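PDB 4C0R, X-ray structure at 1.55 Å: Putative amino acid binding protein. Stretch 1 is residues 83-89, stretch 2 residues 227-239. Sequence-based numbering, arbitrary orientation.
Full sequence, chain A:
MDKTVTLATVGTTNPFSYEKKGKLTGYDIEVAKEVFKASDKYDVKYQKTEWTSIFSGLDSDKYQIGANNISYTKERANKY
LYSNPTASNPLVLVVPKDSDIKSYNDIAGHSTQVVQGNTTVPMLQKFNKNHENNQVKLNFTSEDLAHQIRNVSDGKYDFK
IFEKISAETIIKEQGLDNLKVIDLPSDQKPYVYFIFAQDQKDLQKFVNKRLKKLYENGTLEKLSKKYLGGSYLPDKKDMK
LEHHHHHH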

# COMPACT_ATOMS: atom_id res chain seq x y z
N SER A 83 7.69 -8.00 -7.95
CA SER A 83 8.59 -7.17 -8.72
C SER A 83 9.72 -6.63 -7.83
O SER A 83 9.72 -6.84 -6.62
CB SER A 83 7.85 -5.98 -9.31
OG SER A 83 7.48 -5.07 -8.30
N ASN A 84 10.65 -5.91 -8.45
CA ASN A 84 11.55 -5.10 -7.69
C ASN A 84 10.72 -3.99 -7.04
O ASN A 84 9.60 -3.68 -7.47
CB ASN A 84 12.63 -4.57 -8.60
CG ASN A 84 13.57 -5.70 -9.04
OD1 ASN A 84 13.77 -6.70 -8.32
ND2 ASN A 84 14.10 -5.56 -10.23
N PRO A 85 11.23 -3.47 -5.94
CA PRO A 85 10.41 -2.51 -5.20
C PRO A 85 10.22 -1.23 -6.01
O PRO A 85 11.09 -0.85 -6.82
CB PRO A 85 11.25 -2.23 -3.93
CG PRO A 85 12.61 -2.55 -4.33
CD PRO A 85 12.55 -3.68 -5.33
N THR A 86 9.09 -0.58 -5.77
CA THR A 86 8.79 0.68 -6.47
C THR A 86 8.78 1.92 -5.57
O THR A 86 8.88 3.05 -6.06
CB THR A 86 7.46 0.57 -7.18
OG1 THR A 86 6.44 0.45 -6.19
CG2 THR A 86 7.44 -0.59 -8.16
N ALA A 87 8.70 1.76 -4.27
CA ALA A 87 8.68 2.90 -3.36
C ALA A 87 8.99 2.39 -1.97
O ALA A 87 8.87 1.20 -1.69
CB ALA A 87 7.30 3.57 -3.35
N SER A 88 9.41 3.31 -1.11
CA SER A 88 9.66 3.09 0.29
C SER A 88 8.69 3.93 1.10
O SER A 88 8.61 5.16 0.93
CB SER A 88 11.13 3.40 0.62
OG SER A 88 11.40 2.99 1.96
N ASN A 89 7.96 3.31 2.02
CA ASN A 89 6.81 3.93 2.64
C ASN A 89 6.66 3.47 4.07
O ASN A 89 5.97 2.48 4.38
CB ASN A 89 5.60 3.55 1.83
CG ASN A 89 4.39 4.38 2.11
OD1 ASN A 89 4.42 5.31 2.91
ND2 ASN A 89 3.30 4.07 1.41
N TYR A 227 3.07 11.94 -8.17
CA TYR A 227 1.96 11.24 -7.54
C TYR A 227 2.07 11.04 -6.03
O TYR A 227 1.05 11.14 -5.32
CB TYR A 227 1.63 9.92 -8.32
CG TYR A 227 1.23 10.21 -9.77
CD1 TYR A 227 -0.07 10.70 -10.09
CD2 TYR A 227 2.10 10.04 -10.78
CE1 TYR A 227 -0.41 11.00 -11.40
CE2 TYR A 227 1.77 10.33 -12.08
CZ TYR A 227 0.53 10.83 -12.40
OH TYR A 227 0.28 11.11 -13.74
N LEU A 228 3.28 10.81 -5.51
CA LEU A 228 3.49 10.62 -4.08
C LEU A 228 3.78 11.90 -3.30
O LEU A 228 3.63 11.92 -2.10
CB LEU A 228 4.60 9.59 -3.77
CG LEU A 228 4.29 8.27 -4.43
CD1 LEU A 228 5.45 7.36 -4.13
CD2 LEU A 228 2.98 7.70 -3.95
N GLY A 229 4.22 12.94 -4.00
CA GLY A 229 4.51 14.23 -3.38
C GLY A 229 5.92 14.40 -2.83
O GLY A 229 6.21 15.32 -2.07
N GLY A 230 6.82 13.51 -3.22
CA GLY A 230 8.20 13.56 -2.80
C GLY A 230 8.96 12.42 -3.43
O GLY A 230 8.38 11.68 -4.22
N SER A 231 10.26 12.34 -3.13
CA SER A 231 11.12 11.34 -3.70
C SER A 231 11.24 10.19 -2.70
O SER A 231 11.94 10.30 -1.68
CB SER A 231 12.48 11.97 -4.01
OG SER A 231 13.26 11.10 -4.81
N TYR A 232 10.52 9.10 -2.98
CA TYR A 232 10.41 7.99 -2.06
C TYR A 232 10.80 6.68 -2.74
O TYR A 232 10.19 5.65 -2.50
CB TYR A 232 8.98 7.89 -1.52
CG TYR A 232 8.45 9.19 -0.92
CD1 TYR A 232 9.15 9.85 0.07
CD2 TYR A 232 7.30 9.75 -1.38
CE1 TYR A 232 8.63 11.05 0.62
CE2 TYR A 232 6.79 10.92 -0.84
CZ TYR A 232 7.46 11.56 0.14
OH TYR A 232 6.90 12.75 0.62
N LEU A 233 11.83 6.68 -3.54
CA LEU A 233 12.24 5.46 -4.22
C LEU A 233 13.02 4.54 -3.30
O LEU A 233 13.66 4.96 -2.31
CB LEU A 233 13.09 5.76 -5.44
CG LEU A 233 12.40 6.63 -6.52
CD1 LEU A 233 13.33 6.73 -7.71
CD2 LEU A 233 11.07 6.08 -6.93
N PRO A 234 13.02 3.27 -3.65
CA PRO A 234 13.86 2.33 -2.95
C PRO A 234 15.36 2.67 -3.17
O PRO A 234 15.73 3.40 -4.08
CB PRO A 234 13.53 0.98 -3.61
CG PRO A 234 12.23 1.21 -4.35
CD PRO A 234 12.33 2.66 -4.80
N ASP A 235 16.20 2.08 -2.34
CA ASP A 235 17.64 2.24 -2.52
C ASP A 235 18.09 1.61 -3.84
O ASP A 235 17.63 0.55 -4.23
CB ASP A 235 18.38 1.57 -1.35
CG ASP A 235 18.10 2.18 -0.01
OD1 ASP A 235 17.57 3.31 0.07
OD2 ASP A 235 18.47 1.52 1.00
N LYS A 236 19.03 2.29 -4.51
CA LYS A 236 19.61 1.84 -5.76
C LYS A 236 20.02 0.36 -5.75
O LYS A 236 19.70 -0.40 -6.66
CB LYS A 236 20.83 2.75 -6.07
N LYS A 237 20.71 -0.08 -4.70
CA LYS A 237 21.20 -1.45 -4.72
C LYS A 237 20.07 -2.46 -4.64
O LYS A 237 20.23 -3.63 -5.01
CB LYS A 237 22.19 -1.67 -3.59
CG LYS A 237 21.60 -1.47 -2.23
CD LYS A 237 22.59 -1.92 -1.18
CE LYS A 237 22.25 -1.37 0.16
NZ LYS A 237 23.43 -1.55 1.06
N ASP A 238 18.90 -2.03 -4.18
CA ASP A 238 17.79 -2.95 -4.08
C ASP A 238 17.02 -3.04 -5.41
O ASP A 238 16.01 -3.76 -5.52
CB ASP A 238 16.87 -2.50 -2.91
CG ASP A 238 17.58 -2.64 -1.57
OD1 ASP A 238 18.35 -3.64 -1.44
OD2 ASP A 238 17.45 -1.82 -0.63
N MET A 239 17.49 -2.34 -6.44
CA MET A 239 16.81 -2.38 -7.73
C MET A 239 17.48 -3.35 -8.71
O MET A 239 17.06 -3.44 -9.86
CB MET A 239 16.75 -0.97 -8.35
CG MET A 239 16.00 0.07 -7.55
SD MET A 239 14.22 -0.33 -7.34
CE MET A 239 13.57 -0.30 -9.00
O HOH W 1 14.23 -3.34 -11.32

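Pro-85, Pro-234 and Met-239 cover the most surface in this contact, and most of the packing gathers round them. The two stretches are far apart in sequence, yet they bury 430 Å² between them, both sides summed.

Pro-85 is the centre. Its CA-to-CB bond points toward stretch 2, and it touches three residues there. CB of Pro-85 lies 3.6 Å from CG of Pro-234, so the two proline rings meet as apolar surfaces. CG of Pro-85 lies 4.1 Å from SD of Met-239. CD of Pro-85 is 3.5 Å from the backbone O of Asp-238. The carbonyl O of Pro-85 is also enclosed: it sits 3.4 Å from CG of Pro-234 and 3.2 Å from SD of Met-239. Neither atom offers it a hydrogen bond, and this O has no polar partner anywhere in the model.

Pro-234 reaches further along stretch 1. CG of Pro-234 is 3.6 Å from the backbone N of Ala-87, and CD of Pro-234 is 3.7 Å from O of Thr-86. The ring therefore packs on the backbone of stretch 1 as well as on a side chain. The contacts listed for Pro-234 are all packing contacts; no hydrogen bond across the stretches involves it.

Met-239 starts sideways to stretch 1, but its end comes nearer. All three chi angles are m; chi1 and chi2 bring SD to Pro-85, and chi3 sets the position of CE. The 3-10 segment 236-238 comes just before it, and Met-239 N donates to O of Lys-236 at 2.9 Å. At its backbone, water 1 forms a bridge. The water accepts from ND2 of Asn-84 at 2.5 Å and donates to O of Met-239 at 3.2 Å. Asn-84 ND2 and Met-239 O are themselves 3.7 Å apart, and the water links them.

At the other end of the contact, the backbone takes over. Ser-88 N donates to O of Tyr-232 at 2.8 Å, with an angle of 162° at the hydrogen. This nearly straight bond is the one direct hydrogen bond between the stretches. The same O also receives a CA-H...O contact from Ala-87, with CA of Ala-87 3.3 Å from O of Tyr-232 and an angle of 129°. One carbonyl thus meets two successive residues of stretch 1. Close by, the CA atoms of Ala-87 and Leu-233 approach to 4.5 Å. Ala-87 CB points away overall but still reaches CD1 of Leu-228 at 4.3 Å, a looser apolar contact.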